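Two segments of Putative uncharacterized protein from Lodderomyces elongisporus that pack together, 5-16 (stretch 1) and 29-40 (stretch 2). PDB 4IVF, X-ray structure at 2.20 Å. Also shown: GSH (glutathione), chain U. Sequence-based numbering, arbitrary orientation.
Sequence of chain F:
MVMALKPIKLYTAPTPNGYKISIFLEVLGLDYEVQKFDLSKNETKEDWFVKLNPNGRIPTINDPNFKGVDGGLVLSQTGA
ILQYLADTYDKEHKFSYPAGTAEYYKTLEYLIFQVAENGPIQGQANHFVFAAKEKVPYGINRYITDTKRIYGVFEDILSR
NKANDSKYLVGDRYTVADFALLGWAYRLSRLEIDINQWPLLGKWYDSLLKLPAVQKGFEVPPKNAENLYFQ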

# COMPACT_ATOMS: atom_id res chain seq x y z
N LEU F 5 -6.28 -27.89 -9.27
CA LEU F 5 -6.86 -26.55 -9.07
C LEU F 5 -7.59 -25.99 -10.29
O LEU F 5 -7.23 -26.27 -11.43
CB LEU F 5 -5.78 -25.55 -8.66
CG LEU F 5 -5.07 -25.73 -7.31
CD1 LEU F 5 -3.99 -24.66 -7.13
CD2 LEU F 5 -6.07 -25.69 -6.17
N LYS F 6 -8.61 -25.17 -10.02
CA LYS F 6 -9.30 -24.42 -11.07
C LYS F 6 -8.50 -23.18 -11.49
O LYS F 6 -7.72 -22.64 -10.69
CB LYS F 6 -10.70 -24.01 -10.59
CG LYS F 6 -11.75 -25.12 -10.69
CD LYS F 6 -12.96 -24.83 -9.81
CE LYS F 6 -14.14 -25.72 -10.15
NZ LYS F 6 -13.86 -27.17 -9.96
N PRO F 7 -8.68 -22.74 -12.74
CA PRO F 7 -7.99 -21.52 -13.19
C PRO F 7 -8.41 -20.29 -12.39
O PRO F 7 -9.59 -20.10 -12.10
CB PRO F 7 -8.45 -21.36 -14.66
CG PRO F 7 -8.92 -22.73 -15.07
CD PRO F 7 -9.47 -23.36 -13.82
N ILE F 8 -7.43 -19.46 -12.04
CA ILE F 8 -7.68 -18.18 -11.39
C ILE F 8 -7.98 -17.15 -12.47
O ILE F 8 -7.27 -17.07 -13.46
CB ILE F 8 -6.46 -17.74 -10.55
CG1 ILE F 8 -6.28 -18.69 -9.36
CG2 ILE F 8 -6.60 -16.30 -10.06
CD1 ILE F 8 -5.08 -18.36 -8.50
N LYS F 9 -9.05 -16.38 -12.30
CA LYS F 9 -9.39 -15.38 -13.31
C LYS F 9 -8.71 -14.06 -12.97
O LYS F 9 -8.86 -13.54 -11.86
CB LYS F 9 -10.91 -15.20 -13.45
CG LYS F 9 -11.33 -14.13 -14.46
CD LYS F 9 -11.49 -14.66 -15.89
CE LYS F 9 -12.47 -13.78 -16.68
NZ LYS F 9 -12.73 -14.19 -18.11
N LEU F 10 -7.95 -13.54 -13.94
CA LEU F 10 -7.22 -12.30 -13.76
C LEU F 10 -7.80 -11.19 -14.65
O LEU F 10 -7.76 -11.29 -15.88
CB LEU F 10 -5.74 -12.51 -14.09
CG LEU F 10 -4.87 -11.26 -14.09
CD1 LEU F 10 -4.89 -10.59 -12.71
CD2 LEU F 10 -3.43 -11.59 -14.50
N TYR F 11 -8.33 -10.15 -14.01
CA TYR F 11 -8.80 -8.97 -14.72
C TYR F 11 -7.63 -8.00 -14.74
O TYR F 11 -7.16 -7.55 -13.70
CB TYR F 11 -10.02 -8.35 -14.02
CG TYR F 11 -11.20 -9.31 -13.95
CD1 TYR F 11 -12.00 -9.53 -15.06
CD2 TYR F 11 -11.49 -10.01 -12.78
CE1 TYR F 11 -13.05 -10.41 -15.02
CE2 TYR F 11 -12.57 -10.90 -12.74
CZ TYR F 11 -13.35 -11.08 -13.86
OH TYR F 11 -14.41 -11.96 -13.84
N THR F 12 -7.13 -7.71 -15.93
CA THR F 12 -5.89 -6.97 -16.01
C THR F 12 -5.74 -6.18 -17.31
O THR F 12 -6.63 -6.17 -18.16
CB THR F 12 -4.69 -7.91 -15.81
OG1 THR F 12 -3.48 -7.14 -15.69
CG2 THR F 12 -4.57 -8.90 -16.96
N ALA F 13 -4.60 -5.51 -17.42
CA ALA F 13 -4.22 -4.72 -18.59
C ALA F 13 -2.70 -4.69 -18.62
O ALA F 13 -2.06 -4.87 -17.58
CB ALA F 13 -4.80 -3.30 -18.50
N PRO F 14 -2.09 -4.43 -19.79
CA PRO F 14 -0.63 -4.44 -19.85
C PRO F 14 -0.02 -3.20 -19.19
O PRO F 14 0.26 -2.20 -19.85
CB PRO F 14 -0.34 -4.46 -21.35
CG PRO F 14 -1.56 -3.88 -21.98
CD PRO F 14 -2.72 -4.22 -21.11
N THR F 15 0.19 -3.28 -17.87
CA THR F 15 0.53 -2.13 -17.04
C THR F 15 1.39 -2.67 -15.88
O THR F 15 1.33 -3.86 -15.58
CB THR F 15 -0.74 -1.46 -16.45
OG1 THR F 15 -1.48 -2.41 -15.68
CG2 THR F 15 -1.66 -0.88 -17.56
N PRO F 16 2.19 -1.79 -15.23
CA PRO F 16 3.10 -2.22 -14.15
C PRO F 16 2.36 -3.00 -13.08
O PRO F 16 2.88 -3.97 -12.53
CB PRO F 16 3.59 -0.91 -13.52
CG PRO F 16 3.17 0.19 -14.45
CD PRO F 16 2.15 -0.32 -15.40
N1 GSH U . -3.42 0.56 -5.84
CA1 GSH U . -3.77 -0.19 -7.01
C1 GSH U . -3.07 -1.48 -7.02
O11 GSH U . -3.65 -2.52 -7.43
O12 GSH U . -1.89 -1.57 -6.63
CB1 GSH U . -3.43 0.60 -8.26
CG1 GSH U . -4.16 0.01 -9.40
CD1 GSH U . -4.07 0.83 -10.68
OE1 GSH U . -3.49 1.92 -10.75
N2 GSH U . -4.72 0.28 -11.93
CA2 GSH U . -4.66 1.05 -13.15
C2 GSH U . -6.08 1.30 -13.61
O2 GSH U . -6.91 0.39 -13.55
CB2 GSH U . -3.92 0.30 -14.16
SG2 GSH U . -2.27 -0.02 -13.59
N3 GSH U . -6.46 2.60 -14.15
CA3 GSH U . -7.83 2.80 -14.60
C3 GSH U . -8.45 4.00 -14.00
O31 GSH U . -8.03 4.48 -12.92
O32 GSH U . -9.42 4.54 -14.59
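Stretch 2 29-40: GLDYEVQKFDLS

Stretch 2 lies beside stretch 1 as a parallel neighbour in a sheet. Its strand, 32-36, runs along strand 8-12 in the same direction, with a signed crossing angle of -25° and a closest axis approach of 4.6 Å. The register is simple: Ile-8 sits opposite Tyr-32, Leu-10 opposite Val-34 and Thr-12 opposite Lys-36, while Lys-9 pairs with Glu-33 and Tyr-11 with Gln-35 on the other face.

The backbone ladder sets this register. Ile-8, Leu-10 and Thr-12 each bond through both their backbone N and O to odd-numbered residues of stretch 2: Ile-8 N donates to Asp-31 O (3.1 Å) and Ile-8 O accepts from Glu-33 N (2.8 Å). Leu-10 N then reaches Glu-33 O (2.8 Å), Gln-35 N reaches Leu-10 O (2.9 Å), Thr-12 N reaches Gln-35 O (3.1 Å), and Phe-37 N closes the series on Thr-12 O (2.9 Å). The rule to read here is that alternate residues of stretch 1 carry the backbone bonds, while the side chains of paired residues share a face.

Glu-33 has the largest covered area of stretch 2, although it remains exposed. With chi1 at 48° (p) and chi2 near 180° (t), the side chain leaves the sheet and leans back towards Pro-7, with Glu-33 CD 4.1 Å from Pro-7 CB and Glu-33 CG 3.9 Å from Lys-9 CD. No salt bridge forms with Lys-9, whose NZ instead makes a weak hydrogen bond to Gln-35 OE1 (3.3 Å); the same Gln-35 OE1 lies at the edge of the Tyr-11 ring, 3.7 Å from Tyr-11 CE1.

Ile-8, the most covered residue of stretch 1, is buried on the other face, with its CB 4.1 Å from Tyr-32 CB and its CD1 4.3 Å from Leu-30 CD1. Beyond the strand, Phe-37 points sideways from its CA, yet its ring returns to stretch 1, placing Phe-37 CE1 3.5 Å from Tyr-11 CB.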

# COMPACT_ATOMS: atom_id res chain seq x y z
N GLY F 29 3.58 -20.99 -10.67
CA GLY F 29 3.16 -22.11 -11.49
C GLY F 29 1.66 -22.38 -11.48
O GLY F 29 1.23 -23.53 -11.59
N LEU F 30 0.87 -21.32 -11.37
CA LEU F 30 -0.59 -21.45 -11.25
C LEU F 30 -1.32 -21.24 -12.58
O LEU F 30 -0.98 -20.35 -13.36
CB LEU F 30 -1.13 -20.45 -10.23
CG LEU F 30 -0.78 -20.64 -8.75
CD1 LEU F 30 -0.96 -19.31 -8.04
CD2 LEU F 30 -1.65 -21.73 -8.11
N ASP F 31 -2.33 -22.07 -12.82
CA ASP F 31 -3.19 -21.91 -13.99
C ASP F 31 -4.05 -20.68 -13.79
O ASP F 31 -4.61 -20.47 -12.72
CB ASP F 31 -4.10 -23.13 -14.19
CG ASP F 31 -3.34 -24.38 -14.60
OD1 ASP F 31 -2.26 -24.27 -15.22
OD2 ASP F 31 -3.83 -25.50 -14.31
N TYR F 32 -4.15 -19.87 -14.83
CA TYR F 32 -5.03 -18.72 -14.77
C TYR F 32 -5.50 -18.30 -16.15
O TYR F 32 -4.89 -18.64 -17.16
CB TYR F 32 -4.35 -17.56 -14.05
CG TYR F 32 -3.19 -16.92 -14.77
CD1 TYR F 32 -1.91 -17.49 -14.71
CD2 TYR F 32 -3.35 -15.74 -15.49
CE1 TYR F 32 -0.84 -16.89 -15.35
CE2 TYR F 32 -2.29 -15.14 -16.14
CZ TYR F 32 -1.04 -15.72 -16.06
OH TYR F 32 0.02 -15.12 -16.71
N GLU F 33 -6.60 -17.56 -16.18
CA GLU F 33 -7.13 -17.05 -17.44
C GLU F 33 -7.30 -15.54 -17.35
O GLU F 33 -7.65 -15.00 -16.31
CB GLU F 33 -8.44 -17.76 -17.81
CG GLU F 33 -9.46 -17.84 -16.70
CD GLU F 33 -10.60 -18.80 -17.03
OE1 GLU F 33 -10.50 -19.49 -18.07
OE2 GLU F 33 -11.58 -18.85 -16.26
N VAL F 34 -7.03 -14.87 -18.47
CA VAL F 34 -6.93 -13.42 -18.47
C VAL F 34 -8.10 -12.79 -19.20
O VAL F 34 -8.55 -13.28 -20.23
CB VAL F 34 -5.60 -12.99 -19.14
CG1 VAL F 34 -5.59 -11.49 -19.42
CG2 VAL F 34 -4.44 -13.36 -18.26
N GLN F 35 -8.62 -11.70 -18.63
CA GLN F 35 -9.56 -10.85 -19.35
C GLN F 35 -9.01 -9.44 -19.34
O GLN F 35 -8.87 -8.83 -18.28
CB GLN F 35 -10.96 -10.89 -18.72
CG GLN F 35 -11.92 -9.90 -19.36
CD GLN F 35 -13.37 -10.04 -18.88
OE1 GLN F 35 -13.82 -11.14 -18.52
NE2 GLN F 35 -14.09 -8.93 -18.86
N LYS F 36 -8.69 -8.91 -20.51
CA LYS F 36 -8.04 -7.61 -20.60
C LYS F 36 -9.00 -6.42 -20.64
O LYS F 36 -10.15 -6.54 -21.07
CB LYS F 36 -7.04 -7.56 -21.75
CG LYS F 36 -7.55 -8.06 -23.08
CD LYS F 36 -6.38 -8.46 -23.98
CE LYS F 36 -6.83 -8.72 -25.41
NZ LYS F 36 -7.23 -7.46 -26.08
N PHE F 37 -8.52 -5.28 -20.18
CA PHE F 37 -9.30 -4.05 -20.24
C PHE F 37 -8.57 -3.02 -21.08
O PHE F 37 -7.34 -2.89 -20.99
CB PHE F 37 -9.52 -3.46 -18.83
CG PHE F 37 -10.46 -4.26 -17.98
CD1 PHE F 37 -10.10 -5.51 -17.50
CD2 PHE F 37 -11.72 -3.76 -17.66
CE1 PHE F 37 -10.97 -6.25 -16.72
CE2 PHE F 37 -12.59 -4.49 -16.88
CZ PHE F 37 -12.21 -5.74 -16.41
N ASP F 38 -9.34 -2.30 -21.90
CA ASP F 38 -8.87 -1.13 -22.62
C ASP F 38 -9.10 0.13 -21.78
O ASP F 38 -10.22 0.67 -21.73
CB ASP F 38 -9.61 -1.00 -23.94
CG ASP F 38 -9.01 0.07 -24.85
OD1 ASP F 38 -8.36 1.01 -24.35
OD2 ASP F 38 -9.20 -0.03 -26.08
N LEU F 39 -8.04 0.62 -21.16
CA LEU F 39 -8.13 1.77 -20.26
C LEU F 39 -8.45 3.08 -21.01
O LEU F 39 -9.06 3.98 -20.44
CB LEU F 39 -6.84 1.92 -19.42
CG LEU F 39 -6.74 1.16 -18.08
CD1 LEU F 39 -7.44 -0.18 -18.12
CD2 LEU F 39 -5.29 0.97 -17.66
N SER F 40 -8.08 3.16 -22.28
CA SER F 40 -8.39 4.36 -23.06
C SER F 40 -9.89 4.47 -23.33
O SER F 40 -10.37 5.50 -23.80
CB SER F 40 -7.60 4.38 -24.38
OG SER F 40 -7.97 3.32 -25.23
O HOH W 1 -4.99 -22.29 -10.67
O HOH W 2 -12.43 -20.66 -13.41